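Local coordinates for metallo-beta-lactamase family protein (PDB 3R2U), which is an iron-binding metallo-beta-lactamase-family protein with a rhodanese-like domain, probably acting on sulfur compounds as persulfide dioxygenases do, at residues I52-I63 / F85-L96; A98-S106 / M115-H124. All coordinates share one frame; numbering follows the deposited sequence.

Contact 1 of 2, residues I52-I63 / F85-L96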
loop_
_atom_site.group_PDB
_atom_site.type_symbol
_atom_site.label_atom_id
_atom_site.label_comp_id
_atom_site.label_asym_id
_atom_site.label_seq_id
_atom_site.Cartn_x
_atom_site.Cartn_y
_atom_site.Cartn_z
ATOM N N ILE A 52 11.120 10.425 22.021
ATOM C CA ILE A 52 11.215 9.024 21.597
ATOM C C ILE A 52 12.198 8.321 22.531
ATOM O O ILE A 52 13.319 8.799 22.724
ATOM C CB ILE A 52 11.782 8.837 20.191
ATOM C CG1 ILE A 52 11.012 9.638 19.142
ATOM C CG2 ILE A 52 11.750 7.356 19.826
ATOM C CD1 ILE A 52 11.745 9.719 17.797
ATOM N N ILE A 53 11.792 7.182 23.088
ATOM C CA ILE A 53 12.678 6.363 23.920
ATOM C C ILE A 53 13.107 5.121 23.120
ATOM O O ILE A 53 12.262 4.406 22.557
ATOM C CB ILE A 53 12.004 5.967 25.229
ATOM C CG1 ILE A 53 11.764 7.238 26.060
ATOM C CG2 ILE A 53 12.884 4.977 25.989
ATOM C CD1 ILE A 53 10.972 7.008 27.265
ATOM N N ASP A 54 14.419 4.885 23.083
ATOM C CA ASP A 54 15.048 3.813 22.325
ATOM C C ASP A 54 14.670 3.809 20.830
ATOM O O ASP A 54 14.234 2.810 20.292
ATOM C CB ASP A 54 14.822 2.437 23.000
ATOM C CG ASP A 54 15.669 2.253 24.282
ATOM O OD1 ASP A 54 16.656 3.018 24.456
ATOM O OD2 ASP A 54 15.383 1.309 25.086
ATOM N N PRO A 55 14.888 4.931 20.145
ATOM C CA PRO A 55 14.523 4.974 18.745
ATOM C C PRO A 55 15.329 4.076 17.836
ATOM O O PRO A 55 16.515 3.880 18.052
ATOM C CB PRO A 55 14.829 6.415 18.357
ATOM C CG PRO A 55 15.907 6.840 19.321
ATOM C CD PRO A 55 15.495 6.193 20.592
ATOM N N ILE A 56 14.650 3.541 16.820
ATOM C CA ILE A 56 15.282 2.779 15.769
ATOM C C ILE A 56 15.789 3.831 14.764
ATOM O O ILE A 56 15.555 5.028 14.960
ATOM C CB ILE A 56 14.321 1.759 15.123
ATOM C CG1 ILE A 56 13.086 2.439 14.508
ATOM C CG2 ILE A 56 13.874 0.750 16.178
ATOM C CD1 ILE A 56 12.269 1.509 13.606
ATOM N N ARG A 57 16.469 3.393 13.703
ATOM C CA ARG A 57 17.056 4.322 12.721
ATOM C C ARG A 57 16.052 5.018 11.808
ATOM O O ARG A 57 16.277 6.157 11.381
ATOM C CB ARG A 57 18.067 3.595 11.829
ATOM C CG ARG A 57 19.354 3.299 12.468
ATOM C CD ARG A 57 20.230 2.546 11.496
ATOM N NE ARG A 57 20.908 3.390 10.520
ATOM C CZ ARG A 57 21.374 2.960 9.349
ATOM N NH1 ARG A 57 21.150 1.702 8.946
ATOM N NH2 ARG A 57 22.038 3.787 8.561
ATOM N N ASP A 58 14.991 4.298 11.452
ATOM C CA ASP A 58 13.934 4.851 10.618
ATOM C C ASP A 58 12.982 5.564 11.562
ATOM O O ASP A 58 12.326 4.929 12.393
ATOM C CB ASP A 58 13.255 3.734 9.854
ATOM C CG ASP A 58 12.047 4.184 9.103
ATOM O OD1 ASP A 58 11.693 5.374 9.154
ATOM O OD2 ASP A 58 11.422 3.307 8.482
ATOM N N LEU A 59 12.911 6.886 11.452
ATOM C CA LEU A 59 12.117 7.682 12.393
ATOM C C LEU A 59 10.685 7.955 11.930
ATOM O O LEU A 59 9.921 8.575 12.655
ATOM C CB LEU A 59 12.811 9.032 12.623
ATOM C CG LEU A 59 14.260 9.020 13.141
ATOM C CD1 LEU A 59 14.762 10.465 13.374
ATOM C CD2 LEU A 59 14.388 8.210 14.414
ATOM N N SER A 60 10.332 7.484 10.744
ATOM C CA SER A 60 9.038 7.800 10.130
ATOM C C SER A 60 7.789 7.485 10.953
ATOM O O SER A 60 6.853 8.283 10.964
ATOM C CB SER A 60 8.922 7.171 8.735
ATOM O OG SER A 60 8.961 5.765 8.782
ATOM N N SER A 61 7.776 6.339 11.634
ATOM C CA SER A 61 6.621 5.952 12.431
ATOM C C SER A 61 6.391 6.911 13.578
ATOM O O SER A 61 5.261 7.333 13.815
ATOM C CB SER A 61 6.756 4.525 12.955
ATOM O OG SER A 61 6.457 3.591 11.937
ATOM N N TYR A 62 7.460 7.277 14.277
ATOM C CA TYR A 62 7.335 8.201 15.388
ATOM C C TYR A 62 6.828 9.553 14.868
ATOM O O TYR A 62 5.920 10.160 15.447
ATOM C CB TYR A 62 8.667 8.403 16.113
ATOM C CG TYR A 62 9.430 7.146 16.446
ATOM C CD1 TYR A 62 8.932 6.215 17.356
ATOM C CD2 TYR A 62 10.689 6.917 15.896
ATOM C CE1 TYR A 62 9.646 5.080 17.674
ATOM C CE2 TYR A 62 11.409 5.795 16.198
ATOM C CZ TYR A 62 10.905 4.882 17.099
ATOM O OH TYR A 62 11.637 3.763 17.386
ATOM N N ILE A 63 7.421 10.005 13.765
ATOM C CA ILE A 63 7.060 11.272 13.133
ATOM C C ILE A 63 5.578 11.319 12.722
ATOM O O ILE A 63 4.894 12.298 13.020
ATOM C CB ILE A 63 7.964 11.563 11.901
ATOM C CG1 ILE A 63 9.392 11.869 12.363
ATOM C CG2 ILE A 63 7.402 12.715 11.073
ATOM C CD1 ILE A 63 10.422 11.931 11.238
ATOM N N PHE A 85 20.102 -3.983 17.960
ATOM C CA PHE A 85 19.553 -3.188 16.852
ATOM C C PHE A 85 20.380 -1.923 16.795
ATOM O O PHE A 85 21.107 -1.625 17.732
ATOM C CB PHE A 85 18.048 -2.879 16.980
ATOM C CG PHE A 85 17.723 -1.876 18.033
ATOM C CD1 PHE A 85 17.648 -2.255 19.367
ATOM C CD2 PHE A 85 17.511 -0.544 17.703
ATOM C CE1 PHE A 85 17.365 -1.323 20.357
ATOM C CE2 PHE A 85 17.212 0.397 18.686
ATOM C CZ PHE A 85 17.141 0.007 20.020
ATOM N N ALA A 86 20.262 -1.198 15.689
ATOM C CA ALA A 86 21.028 0.004 15.472
ATOM C C ALA A 86 20.249 1.190 15.988
ATOM O O ALA A 86 19.116 1.416 15.587
ATOM C CB ALA A 86 21.354 0.159 13.990
ATOM N N SER A 87 20.856 1.939 16.907
ATOM C CA SER A 87 20.207 3.105 17.491
ATOM C C SER A 87 19.976 4.241 16.507
ATOM O O SER A 87 20.865 4.598 15.735
ATOM C CB SER A 87 21.082 3.664 18.604
ATOM O OG SER A 87 20.587 4.912 19.062
ATOM N N GLY A 88 18.793 4.841 16.579
ATOM C CA GLY A 88 18.507 6.032 15.783
ATOM C C GLY A 88 18.754 7.331 16.565
ATOM O O GLY A 88 18.449 8.410 16.080
ATOM N N ILE A 89 19.380 7.252 17.744
ATOM C CA ILE A 89 19.510 8.445 18.597
ATOM C C ILE A 89 20.330 9.573 17.965
ATOM O O ILE A 89 19.969 10.744 18.106
ATOM C CB ILE A 89 20.018 8.119 20.040
ATOM C CG1 ILE A 89 19.682 9.257 21.016
ATOM C CG2 ILE A 89 21.517 7.859 20.063
ATOM C CD1 ILE A 89 18.439 9.082 21.763
ATOM N N ARG A 90 21.426 9.237 17.292
ATOM C CA ARG A 90 22.225 10.247 16.625
ATOM C C ARG A 90 21.435 10.845 15.450
ATOM O O ARG A 90 21.530 12.038 15.176
ATOM C CB ARG A 90 23.561 9.669 16.155
ATOM C CG ARG A 90 24.531 9.305 17.305
ATOM C CD ARG A 90 25.808 8.715 16.742
ATOM N NE ARG A 90 26.726 8.234 17.774
ATOM C CZ ARG A 90 26.603 7.077 18.423
ATOM N NH1 ARG A 90 27.505 6.735 19.329
ATOM N NH2 ARG A 90 25.581 6.264 18.183
ATOM N N ASP A 91 20.653 10.014 14.764
ATOM C CA ASP A 91 19.815 10.485 13.648
ATOM C C ASP A 91 18.795 11.498 14.172
ATOM O O ASP A 91 18.493 12.496 13.498
ATOM C CB ASP A 91 19.073 9.327 12.946
ATOM C CG ASP A 91 19.978 8.486 12.044
ATOM O OD1 ASP A 91 21.037 7.974 12.509
ATOM O OD2 ASP A 91 19.589 8.313 10.847
ATOM N N VAL A 92 18.261 11.241 15.369
ATOM C CA VAL A 92 17.291 12.164 15.967
ATOM C C VAL A 92 17.918 13.549 16.207
ATOM O O VAL A 92 17.348 14.566 15.839
ATOM C CB VAL A 92 16.709 11.624 17.284
ATOM C CG1 VAL A 92 15.924 12.721 18.021
ATOM C CG2 VAL A 92 15.847 10.421 17.002
ATOM N N ALA A 93 19.099 13.564 16.811
ATOM C CA ALA A 93 19.815 14.790 17.112
ATOM C C ALA A 93 20.161 15.553 15.830
ATOM O O ALA A 93 19.989 16.770 15.748
ATOM C CB ALA A 93 21.115 14.455 17.898
ATOM N N ILE A 94 20.643 14.827 14.826
ATOM C CA ILE A 94 21.062 15.450 13.570
ATOM C C ILE A 94 19.901 15.838 12.625
ATOM O O ILE A 94 19.864 16.955 12.118
ATOM C CB ILE A 94 22.070 14.554 12.819
ATOM C CG1 ILE A 94 23.354 14.402 13.661
ATOM C CG2 ILE A 94 22.394 15.154 11.430
ATOM C CD1 ILE A 94 24.339 13.380 13.102
ATOM N N LYS A 95 18.938 14.948 12.419
ATOM C CA LYS A 95 17.868 15.243 11.452
ATOM C C LYS A 95 16.787 16.112 12.026
ATOM O O LYS A 95 16.223 16.932 11.307
ATOM C CB LYS A 95 17.239 13.950 10.905
ATOM C CG LYS A 95 18.173 13.084 10.055
ATOM C CD LYS A 95 17.415 11.919 9.450
ATOM C CE LYS A 95 18.265 11.024 8.567
ATOM N NZ LYS A 95 17.395 9.952 7.974
ATOM N N LEU A 96 16.479 15.925 13.315
ATOM C CA LEU A 96 15.391 16.653 13.943
ATOM C C LEU A 96 15.852 17.795 14.869
ATOM O O LEU A 96 15.014 18.503 15.432
ATOM C CB LEU A 96 14.488 15.672 14.712
ATOM C CG LEU A 96 13.924 14.482 13.933
ATOM C CD1 LEU A 96 12.943 13.700 14.811
ATOM C CD2 LEU A 96 13.230 14.917 12.641
HETATM O O HOH W 1 17.266 0.479 13.946
HETATM O O HOH W 2 22.202 5.747 11.677
HETATM O O HOH W 3 16.733 8.518 10.288
#

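Contact 2 of 2, residues A98-S106 / M115-H124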
loop_
_atom_site.group_PDB
_atom_site.type_symbol
_atom_site.label_atom_id
_atom_site.label_comp_id
_atom_site.label_asym_id
_atom_site.label_seq_id
_atom_site.Cartn_x
_atom_site.Cartn_y
_atom_site.Cartn_z
ATOM N N ALA A 98 16.854 17.634 17.752
ATOM C CA ALA A 98 16.259 17.386 19.057
ATOM C C ALA A 98 17.337 17.256 20.129
ATOM O O ALA A 98 18.519 16.997 19.831
ATOM C CB ALA A 98 15.423 16.110 19.008
ATOM N N ASN A 99 16.939 17.479 21.376
ATOM C CA ASN A 99 17.828 17.234 22.501
ATOM C C ASN A 99 17.863 15.730 22.713
ATOM O O ASN A 99 16.815 15.094 22.701
ATOM C CB ASN A 99 17.313 17.920 23.754
ATOM C CG ASN A 99 17.483 19.426 23.694
ATOM O OD1 ASN A 99 16.529 20.167 23.780
ATOM N ND2 ASN A 99 18.694 19.865 23.495
ATOM N N ILE A 100 19.053 15.153 22.856
ATOM C CA ILE A 100 19.160 13.728 23.117
ATOM C C ILE A 100 19.836 13.471 24.449
ATOM O O ILE A 100 20.696 14.228 24.880
ATOM C CB ILE A 100 19.818 12.947 21.965
ATOM C CG1 ILE A 100 21.260 13.412 21.727
ATOM C CG2 ILE A 100 18.967 13.126 20.684
ATOM C CD1 ILE A 100 22.054 12.441 20.847
ATOM N N TYR A 101 19.393 12.400 25.101
ATOM C CA TYR A 101 19.826 12.033 26.438
ATOM C C TYR A 101 20.289 10.597 26.419
ATOM O O TYR A 101 19.534 9.697 26.036
ATOM C CB TYR A 101 18.654 12.210 27.425
ATOM C CG TYR A 101 18.118 13.630 27.399
ATOM C CD1 TYR A 101 17.254 14.040 26.386
ATOM C CD2 TYR A 101 18.497 14.565 28.354
ATOM C CE1 TYR A 101 16.781 15.319 26.324
ATOM C CE2 TYR A 101 18.024 15.876 28.300
ATOM C CZ TYR A 101 17.163 16.239 27.281
ATOM O OH TYR A 101 16.672 17.521 27.181
ATOM N N VAL A 102 21.554 10.394 26.772
ATOM C CA VAL A 102 22.118 9.069 26.836
ATOM C C VAL A 102 22.887 8.966 28.155
ATOM O O VAL A 102 23.223 9.972 28.778
ATOM C CB VAL A 102 23.050 8.769 25.648
ATOM C CG1 VAL A 102 22.303 8.920 24.314
ATOM C CG2 VAL A 102 24.290 9.639 25.700
ATOM N N SER A 103 23.155 7.747 28.582
ATOM C CA SER A 103 23.848 7.542 29.825
ATOM C C SER A 103 25.296 8.045 29.881
ATOM O O SER A 103 26.120 7.756 29.000
ATOM C CB SER A 103 23.830 6.054 30.193
ATOM O OG SER A 103 24.548 5.822 31.416
ATOM N N GLY A 104 25.583 8.794 30.948
ATOM C CA GLY A 104 26.936 9.219 31.278
ATOM C C GLY A 104 27.426 8.394 32.460
ATOM O O GLY A 104 28.393 8.755 33.101
ATOM N N GLU A 105 26.742 7.288 32.764
ATOM C CA GLU A 105 27.111 6.424 33.883
ATOM C C GLU A 105 28.046 5.320 33.412
ATOM O O GLU A 105 27.873 4.154 33.740
ATOM C CB GLU A 105 25.867 5.807 34.527
ATOM C CG GLU A 105 24.971 6.794 35.277
ATOM C CD GLU A 105 25.573 7.295 36.594
ATOM O OE1 GLU A 105 26.721 6.912 36.915
ATOM O OE2 GLU A 105 24.897 8.084 37.307
ATOM N N SER A 106 29.042 5.697 32.640
ATOM C CA SER A 106 29.973 4.744 32.068
ATOM C C SER A 106 31.371 5.111 32.510
ATOM O O SER A 106 31.600 6.222 32.988
ATOM C CB SER A 106 29.873 4.821 30.542
ATOM O OG SER A 106 30.160 6.150 30.111
ATOM N N MET A 115 29.579 11.574 19.679
ATOM C CA MET A 115 28.207 12.027 19.862
ATOM C C MET A 115 28.017 13.420 19.315
ATOM O O MET A 115 28.931 14.208 19.316
ATOM C CB MET A 115 27.807 12.007 21.338
ATOM C CG MET A 115 27.718 10.617 21.939
ATOM S SD MET A 115 26.624 9.538 21.032
ATOM C CE MET A 115 25.015 10.253 21.458
ATOM N N PRO A 116 26.803 13.729 18.846
ATOM C CA PRO A 116 26.570 15.062 18.317
ATOM C C PRO A 116 26.709 16.121 19.396
ATOM O O PRO A 116 26.590 15.830 20.594
ATOM C CB PRO A 116 25.134 15.009 17.762
ATOM C CG PRO A 116 24.548 13.758 18.199
ATOM C CD PRO A 116 25.637 12.851 18.717
ATOM N N ASN A 117 27.010 17.336 18.967
ATOM C CA ASN A 117 27.170 18.436 19.896
ATOM C C ASN A 117 25.910 18.622 20.703
ATOM O O ASN A 117 24.785 18.416 20.203
ATOM C CB ASN A 117 27.547 19.741 19.171
ATOM C CG ASN A 117 29.005 19.765 18.746
ATOM O OD1 ASN A 117 29.837 19.045 19.305
ATOM N ND2 ASN A 117 29.327 20.611 17.768
ATOM N N HIS A 118 26.111 18.951 21.971
ATOM C CA HIS A 118 25.011 19.216 22.887
ATOM C C HIS A 118 24.286 17.970 23.427
ATOM O O HIS A 118 23.313 18.102 24.167
ATOM C CB HIS A 118 24.023 20.214 22.262
ATOM C CG HIS A 118 24.675 21.476 21.792
ATOM N ND1 HIS A 118 25.088 22.465 22.658
ATOM C CD2 HIS A 118 24.997 21.906 20.548
ATOM C CE1 HIS A 118 25.633 23.452 21.968
ATOM N NE2 HIS A 118 25.591 23.137 20.687
ATOM N N THR A 119 24.759 16.773 23.077
ATOM C CA THR A 119 24.221 15.535 23.650
ATOM C C THR A 119 24.220 15.692 25.172
ATOM O O THR A 119 25.131 16.291 25.726
ATOM C CB THR A 119 25.124 14.341 23.282
ATOM O OG1 THR A 119 25.033 14.110 21.881
ATOM C CG2 THR A 119 24.727 13.059 24.027
ATOM N N HIS A 120 23.191 15.196 25.847
ATOM C CA HIS A 120 23.147 15.278 27.306
ATOM C C HIS A 120 23.518 13.928 27.878
ATOM O O HIS A 120 22.847 12.944 27.613
ATOM C CB HIS A 120 21.753 15.670 27.811
ATOM C CG HIS A 120 21.330 17.035 27.399
ATOM N ND1 HIS A 120 20.661 17.279 26.218
ATOM C CD2 HIS A 120 21.498 18.239 27.997
ATOM C CE1 HIS A 120 20.433 18.578 26.107
ATOM N NE2 HIS A 120 20.932 19.182 27.174
ATOM N N PHE A 121 24.602 13.882 28.630
ATOM C CA PHE A 121 25.030 12.658 29.291
ATOM C C PHE A 121 24.417 12.713 30.669
ATOM O O PHE A 121 24.845 13.490 31.511
ATOM C CB PHE A 121 26.545 12.589 29.343
ATOM C CG PHE A 121 27.175 12.489 27.990
ATOM C CD1 PHE A 121 27.544 13.626 27.295
ATOM C CD2 PHE A 121 27.364 11.257 27.396
ATOM C CE1 PHE A 121 28.123 13.527 26.037
ATOM C CE2 PHE A 121 27.949 11.155 26.147
ATOM C CZ PHE A 121 28.326 12.282 25.474
ATOM N N VAL A 122 23.394 11.906 30.891
ATOM C CA VAL A 122 22.665 11.954 32.144
ATOM C C VAL A 122 23.161 10.967 33.177
ATOM O O VAL A 122 23.736 9.928 32.850
ATOM C CB VAL A 122 21.136 11.773 31.910
ATOM C CG1 VAL A 122 20.622 12.919 31.045
ATOM C CG2 VAL A 122 20.812 10.417 31.256
ATOM N N GLN A 123 22.931 11.297 34.442
ATOM C CA GLN A 123 23.335 10.434 35.534
ATOM C C GLN A 123 22.194 10.163 36.481
ATOM O O GLN A 123 21.155 10.801 36.413
ATOM C CB GLN A 123 24.506 11.078 36.250
ATOM C CG GLN A 123 25.747 11.101 35.363
ATOM C CD GLN A 123 26.962 11.633 36.047
ATOM O OE1 GLN A 123 26.874 12.477 36.935
ATOM N NE2 GLN A 123 28.123 11.152 35.627
ATOM N N HIS A 124 22.408 9.210 37.375
ATOM C CA HIS A 124 21.433 8.855 38.375
ATOM C C HIS A 124 20.823 10.106 39.036
ATOM O O HIS A 124 21.537 11.031 39.431
ATOM C CB HIS A 124 22.101 7.975 39.431
ATOM C CG HIS A 124 21.159 7.468 40.466
ATOM N ND1 HIS A 124 20.204 6.516 40.189
ATOM C CD2 HIS A 124 21.038 7.755 41.783
ATOM C CE1 HIS A 124 19.515 6.257 41.288
ATOM N NE2 HIS A 124 19.999 6.997 42.266
HETATM O O HOH W 4 21.281 17.129 22.842
#

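Contact 1 of 2, residues I52-I63 / F85-L96
The Phe85 ring meets residues 52-63 with its rim: Pro55 O lies near the ring plane, 3.6 Å from Phe85 CE2, and the water that joins Arg57 N to Ala86 O also lies in plane at the edge. Asp54 O and Ile56 CG2 approach the ring obliquely, the Ile56 side chain crossing that of Phe85 at about a right angle. The Tyr62 ring carries Ile52 CG2 over the centre of one face; its hydroxyl accepts Ile56 N-H just after strand 49-53 and is also hydrogen-bonded to Ser39 OG. Pro55 O also receives Gly88 N at 2.9 Å in a nearly straight bond, with the donor standing above the carbonyl plane. Gly88 CA makes a CA-H...O contact of 3.2 Å with Ile56 O; a glycine at this N-cap position lets the two backbones come this close. Arg57 runs along Ala86, its CD 3.6 Å from Ala86 CB, then bends at chi3 (81°), and its guanidinium group pairs with Asp361. One water links Arg57 NE to Asp91 OD1; another joins Arg57 O, Asp91 OD2 and Lys95 NZ, while Asp91 OD2 is further held by Tyr284 N. The apolar side is carried by Leu59, whose CD2 lies 3.7 Å from Val92 CG2 and whose CD1 meets Leu96 CD1 tip to tip at 4.0 Å. Such packing of a helix start on the turn after a strand belongs to one alpha/beta half of the alphabeta/betaalpha sandwich of the metallo-beta-lactamase fold, and the Phe85 side chain lies about 7 Å from the iron(III) ion. Helix 89-96 covers strands 72-77 and 99-103 through Ile89 and Val92, and Tyr290 of a second subunit bonds Leu59 N.

Contact 2 of 2, residues A98-S106 / M115-H124
Strands 99-103 and 120-122 run parallel with a twist of 38° between their short axes, laced by alternating bonds from His120 N to Ile100 O, Val102 N to His120 O, Val122 N to Val102 O and Gly104 N to Val122 O. On one face the Tyr101 and His120 side chains lie side by side, their rings nearly parallel (11°) but slid apart, so that His120 ND1 sits over the rim of the tyrosine, 3.6 Å from Tyr101 CE2. Val122 CG1 meets the edge of the same tyrosine ring. The imidazole is turned to present its own edge to Ile100 O, where ND1 adds a weak second bond to that of His120 N, and to Asn99 ND2. On the other face Val102 CG2 touches both Thr119 CG2 (3.8 Å) and Phe121 CD2 (3.9 Å), while Thr119 CG2 also lies over one face of the Phe121 ring, toward its rim. Ile100 CD1 reaches Met115 CE at 3.7 Å and also touches Pro116 CG; its CG1 stands between backbone N and carbonyl carbon (chi1 62°), which brings the chain's end across the Thr119 hydroxyl. That hydroxyl bonds Pro116 O, as does Thr119 N, closing a type II turn. Glu105, bent at chi2, brings OE2 to His124 N at 2.7 Å through its anti lone pair. This is the parallel edge pair of the domain's six-stranded mixed sheet, with Val122 packing on Val137 and Ile148 of the second sheet. The ladder satisfies the backbone groups named, and a water joins Ile100 N to His118 O. The Glu105 carboxylate carries the pairing beyond the last backbone bond and would probably be stabilised as an anion by that N-H.

Contact 1 comes first along the chain and closes before contact 2 opens; their centres lie 15 Å apart, and both belong to the metallo-beta-lactamase domain. They share one mixed sheet: contact 1 starts on strand 49-53, and contact 2 pairs strand 99-103 with 120-122, the outermost strand on that side within the chain; strand 72-77 lies between 49-53 and 99-103. Helix 89-96 leads into strand 99-103 and joins the two, with Ala93 CB 3.5 Å from Pro116 CG and Val92 CG1 3.6 Å from Ala98 CB. Contact 1 is the more deeply buried and nearer the iron(III) ion, on the side of Phe85 just before the helix, whereas contact 2 finishes the sheet's edge.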